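Local coordinates for autoinducer 2-binding protein LsrB (Clostridium saccharobutylicum DSM 13864, PDB 6DSP) that binds the quorum-sensing signal autoinducer-2 in a cleft, as a receptor with the periplasmic-binding-protein fold, at residues D167-Q172 / N193-Q198. Residues are numbered along the deposited sequence; the frame is centred on the assembly and turned at random.
Sequences DQNSWQ and NYYSNQ. With PAV ((2R,4S)-2-methyl-2,3,3,4-tetrahydroxytetrahydrofuran), chain C.
Gln172 and Asn193 make the one hydrogen bond between 167-172 and 193-198: Gln172 NE2 donates to Asn193 OD1 at 3.0 Å. The two side chains reach in from opposite directions, with their amide planes 83° apart. The donor lies in the carbonyl plane of Asn193, on a lone pair, but the bond is bent, with 143° at the hydrogen. Gln172 gets there by setting CG anti to its backbone N (chi1 -169°) and then bending at chi2.

Within its own segment, Asn193 ND2 points almost straight at Tyr195 OH, 3.0 Å away and in the amide plane. Because Gln172 NE2 is a donor, OD1 has to face it, which probably fixes the amide's orientation. Beyond this the contact is loose and lies at the surface: Asn169 OD1 stays 4.2 Å from Tyr195 OH and bonds instead to Tyr160 OH.

The close packing is on the ligand side of the helix, where 193-198 takes no part. O13 of the bound autoinducer donates to Asp167 OD2 at 2.7 Å and receives a nearly straight bond from Gln168 NE2 at 2.9 Å, so adjacent residues grip one hydroxyl. Trp171 CH2 comes within 3.5 Å of O13, while ligand O2 lies in the plane of the indole, at its edge. Lys29 forms a salt bridge with Asp167 OD1, which would help hold the carboxylate.

Strand 155-160, helix 166-182 and strand 187-195 form a beta-alpha-beta unit in a parallel sheet of the periplasmic-binding-protein fold, 187-195 being an outermost strand, and the first two turns of the helix supply Asp167, Gln168 and Trp171 to the autoinducer-2 pocket. Tyr160 touches both Gln172 and Asn193, and helix 200-213 packs against Tyr194 and Ser196.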
ATOM      1  N   ASP A 167      -4.250   2.456  -5.135  1.00 11.50           N
ATOM      2  CA  ASP A 167      -4.522   1.997  -3.780  1.00 11.44           C
ATOM      3  C   ASP A 167      -4.808   3.155  -2.821  1.00 11.65           C
ATOM      4  O   ASP A 167      -5.882   3.225  -2.190  1.00 12.50           O
ATOM      5  CB  ASP A 167      -3.439   1.035  -3.250  1.00 11.57           C
ATOM      6  CG  ASP A 167      -2.045   1.648  -3.090  1.00 11.93           C
ATOM      7  OD1 ASP A 167      -1.710   2.683  -3.702  1.00 11.91           O
ATOM      8  OD2 ASP A 167      -1.276   1.014  -2.333  1.00 12.85           O
ATOM      9  N   GLN A 168      -3.883   4.092  -2.727  1.00 10.87           N
ATOM     10  CA  GLN A 168      -3.963   5.094  -1.680  1.00 11.27           C
ATOM     11  C   GLN A 168      -5.131   6.041  -1.899  1.00 11.86           C
ATOM     12  O   GLN A 168      -5.752   6.478  -0.918  1.00 12.56           O
ATOM     13  CB  GLN A 168      -2.646   5.838  -1.585  1.00 11.55           C
ATOM     14  CG  GLN A 168      -1.492   4.970  -1.170  1.00 11.67           C
ATOM     15  CD  GLN A 168      -0.174   5.667  -1.161  1.00 11.27           C
ATOM     16  OE1 GLN A 168      -0.073   6.906  -1.313  1.00 10.81           O
ATOM     17  NE2 GLN A 168       0.884   4.871  -0.982  1.00 11.53           N
ATOM     18  N   ASN A 169      -5.446   6.380  -3.156  1.00 11.94           N
ATOM     19  CA  ASN A 169      -6.620   7.209  -3.401  1.00 12.23           C
ATOM     20  C   ASN A 169      -7.922   6.482  -3.066  1.00 13.33           C
ATOM     21  O   ASN A 169      -8.861   7.107  -2.574  1.00 13.88           O
ATOM     22  CB  ASN A 169      -6.587   7.753  -4.824  1.00 12.38           C
ATOM     23  CG  ASN A 169      -5.567   8.844  -4.955  1.00 12.46           C
ATOM     24  OD1 ASN A 169      -5.813   9.966  -4.533  1.00 13.36           O
ATOM     25  ND2 ASN A 169      -4.401   8.511  -5.476  1.00 12.30           N
ATOM     26  N   SER A 170      -7.993   5.169  -3.284  1.00 12.79           N
ATOM     27  CA  SER A 170      -9.218   4.463  -2.919  1.00 13.22           C
ATOM     28  C   SER A 170      -9.436   4.513  -1.416  1.00 13.78           C
ATOM     29  O   SER A 170     -10.583   4.617  -0.958  1.00 14.53           O
ATOM     30  CB  SER A 170      -9.226   3.027  -3.467  1.00 13.57           C
ATOM     31  OG  SER A 170      -8.365   2.150  -2.763  1.00 14.19           O
ATOM     32  N   TRP A 171      -8.356   4.473  -0.634  1.00 13.21           N
ATOM     33  CA  TRP A 171      -8.500   4.572   0.812  1.00 13.47           C
ATOM     34  C   TRP A 171      -8.931   5.966   1.238  1.00 14.33           C
ATOM     35  O   TRP A 171      -9.728   6.100   2.162  1.00 14.68           O
ATOM     36  CB  TRP A 171      -7.204   4.175   1.514  1.00 13.21           C
ATOM     37  CG  TRP A 171      -6.633   2.868   1.060  1.00 12.32           C
ATOM     38  CD1 TRP A 171      -7.271   1.831   0.473  1.00 13.18           C
ATOM     39  CD2 TRP A 171      -5.242   2.525   1.084  1.00 12.39           C
ATOM     40  NE1 TRP A 171      -6.371   0.845   0.133  1.00 12.84           N
ATOM     41  CE2 TRP A 171      -5.116   1.259   0.497  1.00 12.65           C
ATOM     42  CE3 TRP A 171      -4.085   3.171   1.552  1.00 12.64           C
ATOM     43  CZ2 TRP A 171      -3.878   0.620   0.375  1.00 12.96           C
ATOM     44  CZ3 TRP A 171      -2.861   2.543   1.404  1.00 13.12           C
ATOM     45  CH2 TRP A 171      -2.769   1.279   0.813  1.00 13.34           C
ATOM     46  N   GLN A 172      -8.368   7.010   0.625  1.00 13.87           N
ATOM     47  CA  GLN A 172      -8.758   8.375   0.943  1.00 13.71           C
ATOM     48  C   GLN A 172     -10.234   8.578   0.657  1.00 14.19           C
ATOM     49  O   GLN A 172     -10.955   9.126   1.488  1.00 15.17           O
ATOM     50  CB  GLN A 172      -7.885   9.357   0.160  1.00 14.41           C
ATOM     51  CG  GLN A 172      -8.004  10.788   0.593  1.00 15.50           C
ATOM     52  CD  GLN A 172      -9.087  11.589  -0.075  1.00 16.66           C
ATOM     53  OE1 GLN A 172      -9.932  11.072  -0.757  1.00 18.11           O
ATOM     54  NE2 GLN A 172      -9.063  12.883   0.170  1.00 16.90           N
ATOM     55  N   ASN A 193      -5.396  17.365  -0.282  1.00 13.49           N
ATOM     56  CA  ASN A 193      -4.396  16.434   0.218  1.00 12.73           C
ATOM     57  C   ASN A 193      -2.996  16.969  -0.032  1.00 13.10           C
ATOM     58  O   ASN A 193      -2.777  17.784  -0.932  1.00 13.40           O
ATOM     59  CB  ASN A 193      -4.474  15.034  -0.384  1.00 13.59           C
ATOM     60  CG  ASN A 193      -5.866  14.460  -0.361  1.00 14.23           C
ATOM     61  OD1 ASN A 193      -6.547  14.463   0.669  1.00 15.51           O
ATOM     62  ND2 ASN A 193      -6.281  13.902  -1.492  1.00 15.34           N
ATOM     63  N   TYR A 194      -2.059  16.514   0.772  1.00 12.74           N
ATOM     64  CA  TYR A 194      -0.650  16.782   0.542  1.00 11.89           C
ATOM     65  C   TYR A 194       0.020  15.549  -0.050  1.00 12.11           C
ATOM     66  O   TYR A 194      -0.216  14.422   0.393  1.00 12.60           O
ATOM     67  CB  TYR A 194       0.034  17.186   1.845  1.00 12.21           C
ATOM     68  CG  TYR A 194      -0.238  18.613   2.264  1.00 12.76           C
ATOM     69  CD1 TYR A 194      -1.324  18.936   3.099  1.00 13.09           C
ATOM     70  CD2 TYR A 194       0.604  19.636   1.853  1.00 13.64           C
ATOM     71  CE1 TYR A 194      -1.543  20.233   3.510  1.00 13.49           C
ATOM     72  CE2 TYR A 194       0.394  20.950   2.267  1.00 13.95           C
ATOM     73  CZ  TYR A 194      -0.685  21.236   3.084  1.00 13.94           C
ATOM     74  OH  TYR A 194      -0.901  22.522   3.495  1.00 15.59           O
ATOM     75  N   TYR A 195       0.905  15.788  -1.015  1.00 11.83           N
ATOM     76  CA  TYR A 195       1.557  14.710  -1.755  1.00 12.10           C
ATOM     77  C   TYR A 195       3.072  14.860  -1.691  1.00 12.00           C
ATOM     78  O   TYR A 195       3.610  15.949  -1.926  1.00 13.27           O
ATOM     79  CB  TYR A 195       1.127  14.717  -3.233  1.00 11.76           C
ATOM     80  CG  TYR A 195      -0.357  14.499  -3.387  1.00 12.09           C
ATOM     81  CD1 TYR A 195      -0.963  13.323  -2.905  1.00 12.52           C
ATOM     82  CD2 TYR A 195      -1.150  15.435  -4.066  1.00 12.71           C
ATOM     83  CE1 TYR A 195      -2.357  13.124  -3.043  1.00 13.16           C
ATOM     84  CE2 TYR A 195      -2.525  15.248  -4.204  1.00 13.54           C
ATOM     85  CZ  TYR A 195      -3.120  14.092  -3.708  1.00 13.51           C
ATOM     86  OH  TYR A 195      -4.473  13.889  -3.864  1.00 15.12           O
ATOM     87  N   SER A 196       3.764  13.751  -1.396  1.00 11.60           N
ATOM     88  CA  SER A 196       5.230  13.768  -1.326  1.00 11.76           C
ATOM     89  C   SER A 196       5.902  12.775  -2.268  1.00 11.49           C
ATOM     90  O   SER A 196       7.141  12.658  -2.244  1.00 12.52           O
ATOM     91  CB  SER A 196       5.755  13.651   0.107  1.00 12.33           C
ATOM     92  OG  SER A 196       5.144  12.571   0.791  1.00 12.31           O
ATOM     93  N   ASN A 197       5.147  12.127  -3.136  1.00 11.37           N
ATOM     94  CA  ASN A 197       5.709  11.470  -4.312  1.00 11.94           C
ATOM     95  C   ASN A 197       6.640  10.319  -3.988  1.00 11.80           C
ATOM     96  O   ASN A 197       7.470   9.933  -4.828  1.00 12.68           O
ATOM     97  CB  ASN A 197       6.357  12.491  -5.256  1.00 13.15           C
ATOM     98  CG  ASN A 197       5.403  13.608  -5.566  1.00 14.94           C
ATOM     99  OD1 ASN A 197       4.369  13.366  -6.140  1.00 16.55           O
ATOM    100  ND2 ASN A 197       5.735  14.813  -5.164  1.00 15.50           N
ATOM    101  N   GLN A 198       6.504   9.757  -2.798  1.00 11.28           N
ATOM    102  CA  GLN A 198       7.337   8.655  -2.312  1.00 11.35           C
ATOM    103  C   GLN A 198       8.812   9.009  -2.273  1.00 12.81           C
ATOM    104  O   GLN A 198       9.667   8.112  -2.307  1.00 14.52           O
ATOM    105  CB  GLN A 198       7.072   7.349  -3.072  1.00 12.09           C
ATOM    106  CG  GLN A 198       5.610   6.970  -2.967  1.00 11.90           C
ATOM    107  CD  GLN A 198       5.246   5.731  -3.719  1.00 12.02           C
ATOM    108  OE1 GLN A 198       4.850   5.798  -4.887  1.00 12.44           O
ATOM    109  NE2 GLN A 198       5.424   4.592  -3.084  1.00 11.90           N
TER
HETATM  110  O2  PAV C 401       0.675   2.582   2.099  1.00 16.29           O
HETATM  111  C2  PAV C 401       1.638   1.804   1.358  1.00 12.17           C
HETATM  112  C1  PAV C 401       2.431   0.829   2.256  1.00 16.09           C
HETATM  113  O5  PAV C 401       2.701   2.834   0.957  1.00 11.84           O
HETATM  114  C5  PAV C 401       3.320   2.350  -0.155  1.00 12.63           C
HETATM  115  C4  PAV C 401       2.526   1.122  -0.638  1.00 13.53           C
HETATM  116  O4  PAV C 401       2.344   1.170  -2.050  1.00 12.39           O
HETATM  117  C3  PAV C 401       1.235   1.250   0.177  1.00 12.52           C
HETATM  118  O3  PAV C 401       0.668  -0.013   0.398  1.00 13.45           O
HETATM  119  O13 PAV C 401       0.331   2.112  -0.476  1.00 12.53           O